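Local coordinates for major centromere autoantigen B (Homo sapiens, PDB 1HLV), which binds the CENP-B box of centromeric DNA through helix-turn-helix domains and kinks the duplex there, at a contact of chain A with DNA. Coordinates in Å, arbitrary orientation; residue numbers count along the deposited sequence, not the author numbering.

A contact of chain A with DNA. Residues 71-74, 122, 125, 129. With nucleotides of chain B.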
ATOM      1  N   LEU A  71      -1.174   3.309  -7.151  1.00 33.31           N
ATOM      2  CA  LEU A  71      -0.937   4.679  -6.723  1.00 35.14           C
ATOM      3  C   LEU A  71      -1.972   5.625  -7.307  1.00 35.01           C
ATOM      4  O   LEU A  71      -2.631   5.312  -8.303  1.00 33.59           O
ATOM      5  CB  LEU A  71       0.456   5.151  -7.165  1.00 34.96           C
ATOM      6  CG  LEU A  71       1.677   4.290  -6.812  1.00 36.03           C
ATOM      7  CD1 LEU A  71       2.936   4.974  -7.345  1.00 32.82           C
ATOM      8  CD2 LEU A  71       1.771   4.085  -5.291  1.00 32.35           C
ATOM      9  N   SER A  72      -2.106   6.783  -6.670  1.00 34.83           N
ATOM     10  CA  SER A  72      -3.026   7.810  -7.127  1.00 35.06           C
ATOM     11  C   SER A  72      -2.229   8.648  -8.101  1.00 34.71           C
ATOM     12  O   SER A  72      -1.026   8.811  -7.923  1.00 35.47           O
ATOM     13  CB  SER A  72      -3.470   8.684  -5.955  1.00 35.63           C
ATOM     14  OG  SER A  72      -3.797   9.999  -6.385  1.00 37.28           O
ATOM     15  N   PRO A  73      -2.876   9.182  -9.150  1.00 33.88           N
ATOM     16  CA  PRO A  73      -2.103  10.001 -10.091  1.00 32.80           C
ATOM     17  C   PRO A  73      -1.535  11.255  -9.403  1.00 32.77           C
ATOM     18  O   PRO A  73      -0.686  11.947  -9.970  1.00 32.89           O
ATOM     19  CB  PRO A  73      -3.114  10.317 -11.203  1.00 30.46           C
ATOM     20  CG  PRO A  73      -4.435  10.300 -10.483  1.00 32.78           C
ATOM     21  CD  PRO A  73      -4.295   9.104  -9.545  1.00 33.63           C
ATOM     22  N   TYR A  74      -1.989  11.525  -8.179  1.00 31.92           N
ATOM     23  CA  TYR A  74      -1.509  12.676  -7.409  1.00 30.78           C
ATOM     24  C   TYR A  74      -0.530  12.217  -6.347  1.00 31.23           C
ATOM     25  O   TYR A  74      -0.286  12.930  -5.356  1.00 29.36           O
ATOM     26  CB  TYR A  74      -2.675  13.394  -6.723  1.00 32.57           C
ATOM     27  CG  TYR A  74      -3.811  13.724  -7.656  1.00 33.90           C
ATOM     28  CD1 TYR A  74      -5.116  13.329  -7.365  1.00 33.16           C
ATOM     29  CD2 TYR A  74      -3.577  14.408  -8.843  1.00 34.15           C
ATOM     30  CE1 TYR A  74      -6.156  13.607  -8.235  1.00 35.72           C
ATOM     31  CE2 TYR A  74      -4.605  14.691  -9.717  1.00 36.70           C
ATOM     32  CZ  TYR A  74      -5.893  14.294  -9.411  1.00 36.13           C
ATOM     33  OH  TYR A  74      -6.909  14.610 -10.277  1.00 36.85           O
ATOM     34  N   TRP A 122     -11.313  11.576  -3.822  1.00 38.15           N
ATOM     35  CA  TRP A 122      -9.885  11.535  -3.592  1.00 37.80           C
ATOM     36  C   TRP A 122      -9.549  11.586  -2.105  1.00 38.85           C
ATOM     37  O   TRP A 122      -8.737  10.794  -1.617  1.00 41.27           O
ATOM     38  CB  TRP A 122      -9.189  12.708  -4.286  1.00 35.06           C
ATOM     39  CG  TRP A 122      -7.785  12.855  -3.808  1.00 31.75           C
ATOM     40  CD1 TRP A 122      -6.705  12.111  -4.190  1.00 29.95           C
ATOM     41  CD2 TRP A 122      -7.336  13.698  -2.744  1.00 30.56           C
ATOM     42  NE1 TRP A 122      -5.616  12.433  -3.422  1.00 30.25           N
ATOM     43  CE2 TRP A 122      -5.973  13.403  -2.526  1.00 28.29           C
ATOM     44  CE3 TRP A 122      -7.955  14.674  -1.948  1.00 29.13           C
ATOM     45  CZ2 TRP A 122      -5.217  14.044  -1.544  1.00 29.68           C
ATOM     46  CZ3 TRP A 122      -7.200  15.314  -0.968  1.00 27.51           C
ATOM     47  CH2 TRP A 122      -5.846  14.994  -0.775  1.00 30.06           C
ATOM     48  N   ARG A 125     -10.585   8.337  -0.299  1.00 39.80           N
ATOM     49  CA  ARG A 125      -9.641   7.283  -0.659  1.00 38.93           C
ATOM     50  C   ARG A 125      -8.289   7.491  -0.001  1.00 39.61           C
ATOM     51  O   ARG A 125      -7.677   6.542   0.475  1.00 38.50           O
ATOM     52  CB  ARG A 125      -9.455   7.229  -2.159  1.00 37.77           C
ATOM     53  CG  ARG A 125     -10.436   6.348  -2.851  1.00 36.96           C
ATOM     54  CD  ARG A 125     -10.379   6.606  -4.334  1.00 38.17           C
ATOM     55  NE  ARG A 125     -11.731   6.760  -4.823  1.00 40.82           N
ATOM     56  CZ  ARG A 125     -12.202   7.851  -5.406  1.00 41.53           C
ATOM     57  NH1 ARG A 125     -11.426   8.913  -5.599  1.00 39.27           N
ATOM     58  NH2 ARG A 125     -13.476   7.881  -5.758  1.00 40.86           N
ATOM     59  N   ARG A 129      -6.664   4.933   2.146  1.00 64.21           N
ATOM     60  CA  ARG A 129      -5.480   4.387   1.479  1.00 66.43           C
ATOM     61  C   ARG A 129      -4.305   4.456   2.438  1.00 69.98           C
ATOM     62  O   ARG A 129      -3.965   3.475   3.102  1.00 69.63           O
ATOM     63  CB  ARG A 129      -5.144   5.213   0.232  1.00 64.76           C
ATOM     64  CG  ARG A 129      -3.837   4.855  -0.467  1.00 59.56           C
ATOM     65  CD  ARG A 129      -3.491   5.917  -1.500  1.00 55.97           C
ATOM     66  NE  ARG A 129      -4.631   6.228  -2.359  1.00 56.14           N
ATOM     67  CZ  ARG A 129      -5.014   7.463  -2.663  1.00 55.60           C
ATOM     68  NH1 ARG A 129      -4.340   8.489  -2.177  1.00 55.97           N
ATOM     69  NH2 ARG A 129      -6.071   7.681  -3.437  1.00 54.96           N
TER
ATOM     70  P    DA B  14      -7.151   3.324  -4.123  1.00 36.26           P
ATOM     71  OP1  DA B  14      -6.014   3.373  -3.171  1.00 32.19           O
ATOM     72  OP2  DA B  14      -8.543   3.319  -3.608  1.00 35.58           O
ATOM     73  O5'  DA B  14      -6.974   4.541  -5.133  1.00 37.47           O
ATOM     74  C5'  DA B  14      -5.869   4.540  -6.039  1.00 35.70           C
ATOM     75  C4'  DA B  14      -6.211   5.283  -7.306  1.00 35.73           C
ATOM     76  O4'  DA B  14      -6.915   4.406  -8.223  1.00 35.22           O
ATOM     77  C3'  DA B  14      -7.121   6.473  -7.052  1.00 35.72           C
ATOM     78  O3'  DA B  14      -6.526   7.728  -7.267  1.00 37.62           O
ATOM     79  C2'  DA B  14      -8.271   6.327  -8.027  1.00 37.74           C
ATOM     80  C1'  DA B  14      -8.013   5.071  -8.835  1.00 35.04           C
ATOM     81  N9   DA B  14      -9.194   4.220  -8.672  1.00 34.63           N
ATOM     82  C8   DA B  14      -9.502   3.475  -7.561  1.00 33.58           C
ATOM     83  N7   DA B  14     -10.648   2.849  -7.647  1.00 33.27           N
ATOM     84  C5   DA B  14     -11.121   3.189  -8.903  1.00 30.87           C
ATOM     85  C6   DA B  14     -12.286   2.828  -9.598  1.00 31.56           C
ATOM     86  N6   DA B  14     -13.211   1.997  -9.111  1.00 30.21           N
ATOM     87  N1   DA B  14     -12.467   3.346 -10.831  1.00 30.76           N
ATOM     88  C2   DA B  14     -11.529   4.162 -11.323  1.00 32.37           C
ATOM     89  N3   DA B  14     -10.384   4.564 -10.772  1.00 33.34           N
ATOM     90  C4   DA B  14     -10.237   4.033  -9.548  1.00 32.21           C
ATOM     91  P    DC B  15      -7.306   9.030  -6.755  1.00 34.42           P
ATOM     92  OP1  DC B  15      -6.336  10.146  -6.649  1.00 36.14           O
ATOM     93  OP2  DC B  15      -8.096   8.622  -5.563  1.00 34.11           O
ATOM     94  O5'  DC B  15      -8.326   9.300  -7.935  1.00 33.45           O
ATOM     95  C5'  DC B  15      -7.868   9.369  -9.274  1.00 35.52           C
ATOM     96  C4'  DC B  15      -8.977   9.875 -10.158  1.00 38.68           C
ATOM     97  O4'  DC B  15      -9.818   8.756 -10.548  1.00 39.26           O
ATOM     98  C3'  DC B  15      -9.867  10.853  -9.397  1.00 39.27           C
ATOM     99  O3'  DC B  15      -9.850  12.178  -9.894  1.00 40.58           O
ATOM    100  C2'  DC B  15     -11.263  10.269  -9.473  1.00 41.37           C
ATOM    101  C1'  DC B  15     -11.186   9.092 -10.432  1.00 39.92           C
ATOM    102  N1   DC B  15     -11.880   7.953  -9.813  1.00 40.84           N
ATOM    103  C2   DC B  15     -13.085   7.502 -10.363  1.00 40.83           C
ATOM    104  O2   DC B  15     -13.473   7.990 -11.429  1.00 43.10           O
ATOM    105  N3   DC B  15     -13.787   6.541  -9.718  1.00 40.79           N
ATOM    106  C4   DC B  15     -13.308   6.012  -8.587  1.00 41.62           C
ATOM    107  N4   DC B  15     -14.040   5.084  -7.965  1.00 42.38           N
ATOM    108  C5   DC B  15     -12.054   6.416  -8.039  1.00 40.71           C
ATOM    109  C6   DC B  15     -11.378   7.376  -8.680  1.00 40.08           C
ATOM    110  P    DG B  16     -10.313  13.367  -8.919  1.00 40.61           P
ATOM    111  OP1  DG B  16      -9.382  14.512  -9.058  1.00 40.44           O
ATOM    112  OP2  DG B  16     -10.530  12.766  -7.579  1.00 40.23           O
ATOM    113  O5'  DG B  16     -11.733  13.761  -9.511  1.00 39.68           O
ATOM    114  C5'  DG B  16     -11.920  13.860 -10.921  1.00 39.34           C
ATOM    115  C4'  DG B  16     -13.387  14.000 -11.234  1.00 41.26           C
ATOM    116  O4'  DG B  16     -14.068  12.768 -10.891  1.00 40.30           O
ATOM    117  C3'  DG B  16     -14.075  15.104 -10.432  1.00 40.05           C
ATOM    118  O3'  DG B  16     -15.099  15.694 -11.240  1.00 40.90           O
ATOM    119  C2'  DG B  16     -14.660  14.355  -9.248  1.00 39.86           C
ATOM    120  C1'  DG B  16     -15.001  12.995  -9.845  1.00 39.75           C
ATOM    121  N9   DG B  16     -14.889  11.878  -8.914  1.00 39.72           N
ATOM    122  C8   DG B  16     -13.969  11.724  -7.905  1.00 38.70           C
ATOM    123  N7   DG B  16     -14.114  10.605  -7.248  1.00 38.66           N
ATOM    124  C5   DG B  16     -15.198   9.988  -7.856  1.00 39.16           C
ATOM    125  C6   DG B  16     -15.835   8.747  -7.570  1.00 39.93           C
ATOM    126  O6   DG B  16     -15.567   7.929  -6.687  1.00 39.86           O
ATOM    127  N1   DG B  16     -16.896   8.506  -8.436  1.00 40.41           N
ATOM    128  C2   DG B  16     -17.303   9.349  -9.438  1.00 40.32           C
ATOM    129  N2   DG B  16     -18.343   8.940 -10.162  1.00 41.76           N
ATOM    130  N3   DG B  16     -16.729  10.508  -9.708  1.00 40.70           N
ATOM    131  C4   DG B  16     -15.689  10.762  -8.883  1.00 40.13           C
TER
HETATM  132  O   HOH W   1     -13.394   4.137  -5.233  1.00 51.86           O
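Arg125, on helix 120-129, reaches into the major groove at DC15 and DG16 of chain B, while Ser72, Tyr74 and Arg129 hold the phosphate backbone beside it; helix 120-129 serves here as recognition helix of a helix-turn-helix domain of the Tc5 transposase DNA-binding family. Arg125 contacts the bases. Its chain bends at chi3 (-133°), which lays one face of the guanidinium over C5 of the DC15 base, a packing modelled too tightly for its spacing to be trusted. N7 of DG16, on the Hoogsteen edge, lies in the guanidinium plane, 3.2 Å from NH2, a plausible hydrogen bond to guanine; the neighbouring approach to O6 is too short to interpret. NE of Arg125 shares water 1 with the N4 amino group of DC15, standing 3.1 Å from the water oxygen. NH1 of Arg125 makes a weak hydrogen bond and salt bridge to OP2 of DC15, a phosphate oxygen that also lies 3.1 Å from NH2 of Arg129, there as charge pairing without a hydrogen bond. Arg129 NE donates to OP1 of DA14 at 3.3 Å, nearly straight (164° at H) and in the guanidinium plane, so one flat group spans successive phosphates; Ser72 CB packs on one face of it. Hydroxyl groups bond OP1 of DC15 and OP1 of DG16. Ser72 OG, anti to its backbone N (chi1 152°), donates to OP1 of DC15 at 2.6 Å and accepts the backbone N-H of Tyr74 at 3.0 Å, tying this loop segment to the phosphate. Tyr74 OH reaches tip first to OP1 of DG16 at 2.8 Å. Pro73 CD makes an apolar contact with the sugar C5' of DC15, 3.6 Å away. OP1 of DC15 also lies in the plane of the Trp122 ring, at its CD1 edge, a close contact and not a hydrogen bond.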